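Local coordinates for tryptophane-5-halogenase (PDB 5UAO), which probably uses a reduced flavin to chlorinate a tryptophan of the lanthipeptide NAI-107 at its 5-position during biosynthesis, at residues Val117-Trp122 / Met147-Asp152; Thr124-Leu129 / Glu141-Ala146. All blocks are in the same frame, centred on the assembly; numbering follows the deposited sequence.

Contact 1: Val117-Trp122 / Met147-Asp152; sequences VAPFDW and MLMTED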
loop_
_atom_site.group_PDB
_atom_site.type_symbol
_atom_site.label_atom_id
_atom_site.label_comp_id
_atom_site.label_asym_id
_atom_site.label_seq_id
_atom_site.Cartn_x
_atom_site.Cartn_y
_atom_site.Cartn_z
ATOM N N VAL A 117 1.829 -6.049 -27.270
ATOM C CA VAL A 117 2.479 -7.005 -26.382
ATOM C C VAL A 117 2.670 -6.371 -25.028
ATOM O O VAL A 117 2.868 -5.159 -24.912
ATOM C CB VAL A 117 3.845 -7.542 -26.938
ATOM C CG1 VAL A 117 3.623 -8.306 -28.235
ATOM C CG2 VAL A 117 4.857 -6.449 -27.119
ATOM N N ALA A 118 2.589 -7.213 -24.015
ATOM C CA ALA A 118 2.676 -6.840 -22.643
ATOM C C ALA A 118 3.766 -7.667 -21.977
ATOM O O ALA A 118 3.524 -8.812 -21.592
ATOM C CB ALA A 118 1.337 -7.128 -21.976
ATOM N N PRO A 119 4.904 -7.057 -21.719
ATOM C CA PRO A 119 6.042 -7.756 -21.187
ATOM C C PRO A 119 6.157 -7.680 -19.656
ATOM O O PRO A 119 5.539 -6.848 -19.023
ATOM C CB PRO A 119 7.203 -7.031 -21.877
ATOM C CG PRO A 119 6.765 -5.619 -21.811
ATOM C CD PRO A 119 5.259 -5.650 -22.044
ATOM N N PHE A 120 7.007 -8.514 -19.063
ATOM C CA PHE A 120 7.220 -8.507 -17.612
ATOM C C PHE A 120 8.337 -7.531 -17.137
ATOM O O PHE A 120 8.507 -7.359 -15.929
ATOM C CB PHE A 120 7.666 -9.896 -17.151
ATOM C CG PHE A 120 6.569 -10.927 -17.079
ATOM C CD1 PHE A 120 5.449 -10.735 -16.234
ATOM C CD2 PHE A 120 6.689 -12.127 -17.771
ATOM C CE1 PHE A 120 4.432 -11.704 -16.178
ATOM C CE2 PHE A 120 5.722 -13.129 -17.662
ATOM C CZ PHE A 120 4.584 -12.923 -16.883
ATOM N N ASP A 121 9.111 -6.954 -18.056
ATOM C CA ASP A 121 10.424 -6.325 -17.709
ATOM C C ASP A 121 10.502 -4.803 -17.594
ATOM O O ASP A 121 11.603 -4.189 -17.678
ATOM C CB ASP A 121 11.448 -6.695 -18.742
ATOM C CG ASP A 121 11.173 -6.049 -20.086
ATOM O OD1 ASP A 121 10.010 -5.662 -20.367
ATOM O OD2 ASP A 121 12.137 -5.959 -20.869
ATOM N N TRP A 122 9.366 -4.177 -17.433
ATOM C CA TRP A 122 9.377 -2.819 -16.938
ATOM C C TRP A 122 10.426 -2.576 -15.869
ATOM O O TRP A 122 10.526 -3.359 -14.918
ATOM C CB TRP A 122 8.062 -2.591 -16.296
ATOM C CG TRP A 122 7.299 -1.847 -17.123
ATOM C CD1 TRP A 122 6.517 -2.276 -18.148
ATOM C CD2 TRP A 122 7.229 -0.434 -17.083
ATOM N NE1 TRP A 122 5.913 -1.188 -18.733
ATOM C CE2 TRP A 122 6.329 -0.043 -18.087
ATOM C CE3 TRP A 122 7.818 0.542 -16.263
ATOM C CZ2 TRP A 122 6.002 1.304 -18.312
ATOM C CZ3 TRP A 122 7.498 1.861 -16.469
ATOM C CH2 TRP A 122 6.594 2.240 -17.496
ATOM N N MET A 147 10.341 -6.013 -27.496
ATOM C CA MET A 147 11.052 -6.288 -28.787
ATOM C C MET A 147 11.448 -7.777 -28.969
ATOM O O MET A 147 11.350 -8.333 -30.044
ATOM C CB MET A 147 12.275 -5.393 -28.938
ATOM C CG MET A 147 11.977 -3.909 -29.013
ATOM S SD MET A 147 13.483 -2.932 -28.901
ATOM C CE MET A 147 12.828 -1.280 -28.990
ATOM N N LEU A 148 11.871 -8.443 -27.908
ATOM C CA LEU A 148 12.098 -9.893 -27.996
ATOM C C LEU A 148 10.823 -10.645 -28.393
ATOM O O LEU A 148 10.800 -11.468 -29.331
ATOM C CB LEU A 148 12.683 -10.379 -26.676
ATOM C CG LEU A 148 14.144 -9.947 -26.451
ATOM C CD1 LEU A 148 14.472 -9.836 -24.976
ATOM C CD2 LEU A 148 15.020 -11.032 -27.100
ATOM N N MET A 149 9.705 -10.246 -27.789
ATOM C CA MET A 149 8.431 -10.877 -28.174
ATOM C C MET A 149 8.039 -10.690 -29.654
ATOM O O MET A 149 7.641 -11.659 -30.325
ATOM C CB MET A 149 7.319 -10.433 -27.236
ATOM C CG MET A 149 7.464 -10.917 -25.798
ATOM S SD MET A 149 5.950 -10.483 -24.835
ATOM C CE MET A 149 6.419 -9.009 -24.346
ATOM N N THR A 150 8.120 -9.470 -30.151
ATOM C CA THR A 150 7.835 -9.260 -31.582
ATOM C C THR A 150 8.863 -9.922 -32.540
ATOM O O THR A 150 8.532 -10.237 -33.674
ATOM C CB THR A 150 7.619 -7.787 -31.974
ATOM O OG1 THR A 150 8.780 -7.011 -31.643
ATOM C CG2 THR A 150 6.391 -7.229 -31.235
ATOM N N GLU A 151 10.071 -10.159 -32.079
ATOM C CA GLU A 151 11.042 -10.950 -32.847
ATOM C C GLU A 151 10.877 -12.452 -32.664
ATOM O O GLU A 151 11.532 -13.201 -33.376
ATOM C CB GLU A 151 12.462 -10.601 -32.434
ATOM C CG GLU A 151 12.818 -9.144 -32.567
ATOM C CD GLU A 151 13.339 -8.762 -33.944
ATOM O OE1 GLU A 151 13.636 -9.653 -34.778
ATOM O OE2 GLU A 151 13.471 -7.538 -34.155
ATOM N N ASP A 152 10.021 -12.915 -31.739
ATOM C CA ASP A 152 9.979 -14.315 -31.328
ATOM C C ASP A 152 11.391 -14.839 -30.972
ATOM O O ASP A 152 11.789 -15.931 -31.383
ATOM C CB ASP A 152 9.306 -15.236 -32.385
ATOM C CG ASP A 152 7.778 -15.029 -32.470
ATOM O OD1 ASP A 152 7.144 -14.927 -31.454
ATOM O OD2 ASP A 152 7.201 -14.910 -33.568
#
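A bend at the last torsion of Met149 (chi3 -89°), after an extended chi2, turns its methyl CE against Pro119 and Val117, with CG anti to the carbonyl carbon, beside the backbone N (chi1 -67°). The contact is helix-on-sheet packing: helix 144-151 lies against strand 116-119, an outermost strand of a mixed sheet in the tryptophan halogenase fold, where Ala118 pairs its backbone with Ile105. The axes of strand 117-119 and helix 147-151 come within 8.9 Å and run at 131° to each other.

Met149 carries nearly all of the contact. Its CE presses on the ring of Pro119, 3.3 Å from CB, a tight approach for two carbons, and also lies 3.8 Å from the carbonyl carbon C of Ala118. Val117 points toward the helix and slides past the methionine in the opposite direction, its CB 3.9 Å from Met149 CE. The methyl CE thus sits against carbon of both residues, and Met149 SD is near Val117 CB, at 4.2 Å. The helix ends just beyond, in a Schellman motif at Asp152, whose positive phi accompanies the bond of Asp152 N to Met149 O; its carboxylate OD1 bonds Tyr273. At the exposed margin, Val117 CG1 stands 4.2 Å from Thr150 CG2, methyl to methyl.

Contact 2: Thr124-Leu129 / Glu141-Ala146; sequences TGSVGL and EATLQA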
loop_
_atom_site.group_PDB
_atom_site.type_symbol
_atom_site.label_atom_id
_atom_site.label_comp_id
_atom_site.label_asym_id
_atom_site.label_seq_id
_atom_site.Cartn_x
_atom_site.Cartn_y
_atom_site.Cartn_z
ATOM N N THR A 124 14.275 -2.787 -15.516
ATOM C CA THR A 124 15.600 -3.075 -16.161
ATOM C C THR A 124 15.553 -3.089 -17.693
ATOM O O THR A 124 16.520 -2.657 -18.358
ATOM C CB THR A 124 16.270 -4.387 -15.667
ATOM O OG1 THR A 124 16.291 -4.404 -14.233
ATOM C CG2 THR A 124 17.711 -4.532 -16.217
ATOM N N GLY A 125 14.431 -3.570 -18.252
ATOM C CA GLY A 125 14.228 -3.568 -19.704
ATOM C C GLY A 125 13.598 -2.314 -20.311
ATOM O O GLY A 125 13.380 -2.258 -21.529
ATOM N N SER A 126 13.285 -1.310 -19.494
ATOM C CA SER A 126 12.529 -0.153 -20.013
ATOM C C SER A 126 13.281 0.587 -21.121
ATOM O O SER A 126 14.495 0.810 -21.039
ATOM C CB SER A 126 12.132 0.811 -18.896
ATOM O OG SER A 126 10.957 0.358 -18.250
ATOM N N VAL A 127 12.541 0.934 -22.172
ATOM C CA VAL A 127 13.058 1.792 -23.266
ATOM C C VAL A 127 12.272 3.073 -23.210
ATOM O O VAL A 127 12.843 4.160 -23.247
ATOM C CB VAL A 127 12.911 1.137 -24.665
ATOM C CG1 VAL A 127 13.193 2.118 -25.790
ATOM C CG2 VAL A 127 13.811 -0.071 -24.751
ATOM N N GLY A 128 10.953 2.946 -23.104
ATOM C CA GLY A 128 10.108 4.080 -22.739
ATOM C C GLY A 128 8.802 4.084 -23.477
ATOM O O GLY A 128 8.762 4.048 -24.709
ATOM N N LEU A 129 7.715 4.165 -22.718
ATOM C CA LEU A 129 6.393 4.006 -23.283
ATOM C C LEU A 129 5.990 5.177 -24.141
ATOM O O LEU A 129 5.418 4.998 -25.198
ATOM C CB LEU A 129 5.410 3.808 -22.148
ATOM C CG LEU A 129 4.029 3.236 -22.271
ATOM C CD1 LEU A 129 3.952 2.062 -23.260
ATOM C CD2 LEU A 129 3.618 2.812 -20.842
ATOM N N GLU A 141 7.614 -1.107 -28.596
ATOM C CA GLU A 141 9.003 -0.810 -28.333
ATOM C C GLU A 141 9.200 -0.152 -26.986
ATOM O O GLU A 141 10.236 0.528 -26.758
ATOM C CB GLU A 141 9.582 0.070 -29.500
ATOM C CG GLU A 141 9.654 -0.760 -30.805
ATOM C CD GLU A 141 10.607 -0.184 -31.857
ATOM O OE1 GLU A 141 11.165 0.935 -31.664
ATOM O OE2 GLU A 141 10.800 -0.855 -32.886
ATOM N N ALA A 142 8.265 -0.429 -26.058
ATOM C CA ALA A 142 8.349 0.163 -24.772
ATOM C C ALA A 142 9.427 -0.449 -23.888
ATOM O O ALA A 142 9.881 0.215 -22.949
ATOM C CB ALA A 142 7.037 0.106 -24.044
ATOM N N THR A 143 9.821 -1.674 -24.168
ATOM C CA THR A 143 10.842 -2.355 -23.395
ATOM C C THR A 143 11.595 -3.333 -24.316
ATOM O O THR A 143 11.169 -3.617 -25.436
ATOM C CB THR A 143 10.253 -3.150 -22.179
ATOM O OG1 THR A 143 9.684 -4.387 -22.611
ATOM C CG2 THR A 143 9.200 -2.365 -21.346
ATOM N N LEU A 144 12.712 -3.865 -23.809
ATOM C CA LEU A 144 13.492 -4.884 -24.512
ATOM C C LEU A 144 12.684 -6.173 -24.676
ATOM O O LEU A 144 12.700 -6.721 -25.737
ATOM C CB LEU A 144 14.807 -5.162 -23.749
ATOM C CG LEU A 144 15.822 -6.218 -24.278
ATOM C CD1 LEU A 144 16.233 -5.935 -25.698
ATOM C CD2 LEU A 144 17.078 -6.350 -23.404
ATOM N N GLN A 145 11.961 -6.631 -23.630
ATOM C CA GLN A 145 11.196 -7.844 -23.760
ATOM C C GLN A 145 10.081 -7.672 -24.772
ATOM O O GLN A 145 9.691 -8.630 -25.473
ATOM C CB GLN A 145 10.612 -8.295 -22.430
ATOM C CG GLN A 145 11.481 -9.195 -21.607
ATOM C CD GLN A 145 10.761 -9.692 -20.354
ATOM O OE1 GLN A 145 9.765 -9.093 -19.891
ATOM N NE2 GLN A 145 11.299 -10.759 -19.766
ATOM N N ALA A 146 9.560 -6.453 -24.881
ATOM C CA ALA A 146 8.525 -6.212 -25.912
ATOM C C ALA A 146 9.095 -6.446 -27.278
ATOM O O ALA A 146 8.409 -7.015 -28.133
ATOM C CB ALA A 146 7.924 -4.834 -25.822
HETATM O O HOH W 1 8.652 1.186 -20.148
#
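Gly125 O accepts from Leu144 N at 2.9 Å, and Ala142 O accepts from the amides of both Val127 and Gly128: three backbone bonds join the loop before helix 129-136 to the N-terminus of helix 144-151, around a single beta bridge between Ser126 and Thr143. Both amides reach Ala142 O from the same face, well above its carbonyl plane (36° and 39° out of it). A water hydrogen-bonded to Ser126 OG also donates to Ala142 O, as a third partner; that hydroxyl bonds Gly123 N as well. Thr143 CA comes within 3.2 Å of Gly125 O as a CH...O contact.

Side chains pack beside these bonds. In Val127, CG1 anti to the backbone N (chi1 169°) brings that methyl to 3.5 Å from Glu141 O, beside CB, which the backbone already points at the same oxygen, while CG2 faces the backbone of Thr143. Leu129 CD1 packs on the methyl of Ala142.

Farther out, helix 485-501 covers Val127 with Trp488, Ala492 and Ala495, and Trp488 NE1 bonds Gly128 O. Thr143 is the N-cap of helix 144-151: its OG1 receives Ala146 N and also bonds Asp121 OD1, whose other oxygen takes Gln145 N. With a valine here, the first-turn amide of Ala146 would probably be left without its cap and the Asp121 carboxylate would be less firmly fixed. Gly128, whose backbone angles suit glycine alone, is the N-cap residue of helix 129-136, and its N lies 2.9 Å from Ala142 O.

How the contacts relate
Both contacts use helix 144-151, at different levels: contact 2 holds its N-terminus and contact 1 its later turn. Contact 2, the more buried, is mainly backbone chemistry, amides and carbonyls of a loop meeting the start of a helix. Contact 1 is apolar side-chain packing against a sheet edge, partly buried and running out to an exposed threonine. The centres of contact 1 and contact 2 lie about 8 Å apart. The 117-122 segment links them directly, since Pro119, which meets Met149 in contact 1, also touches Thr143. Strand 116-119 packs on the last turn of the helix while Asp121, just after it, binds the first.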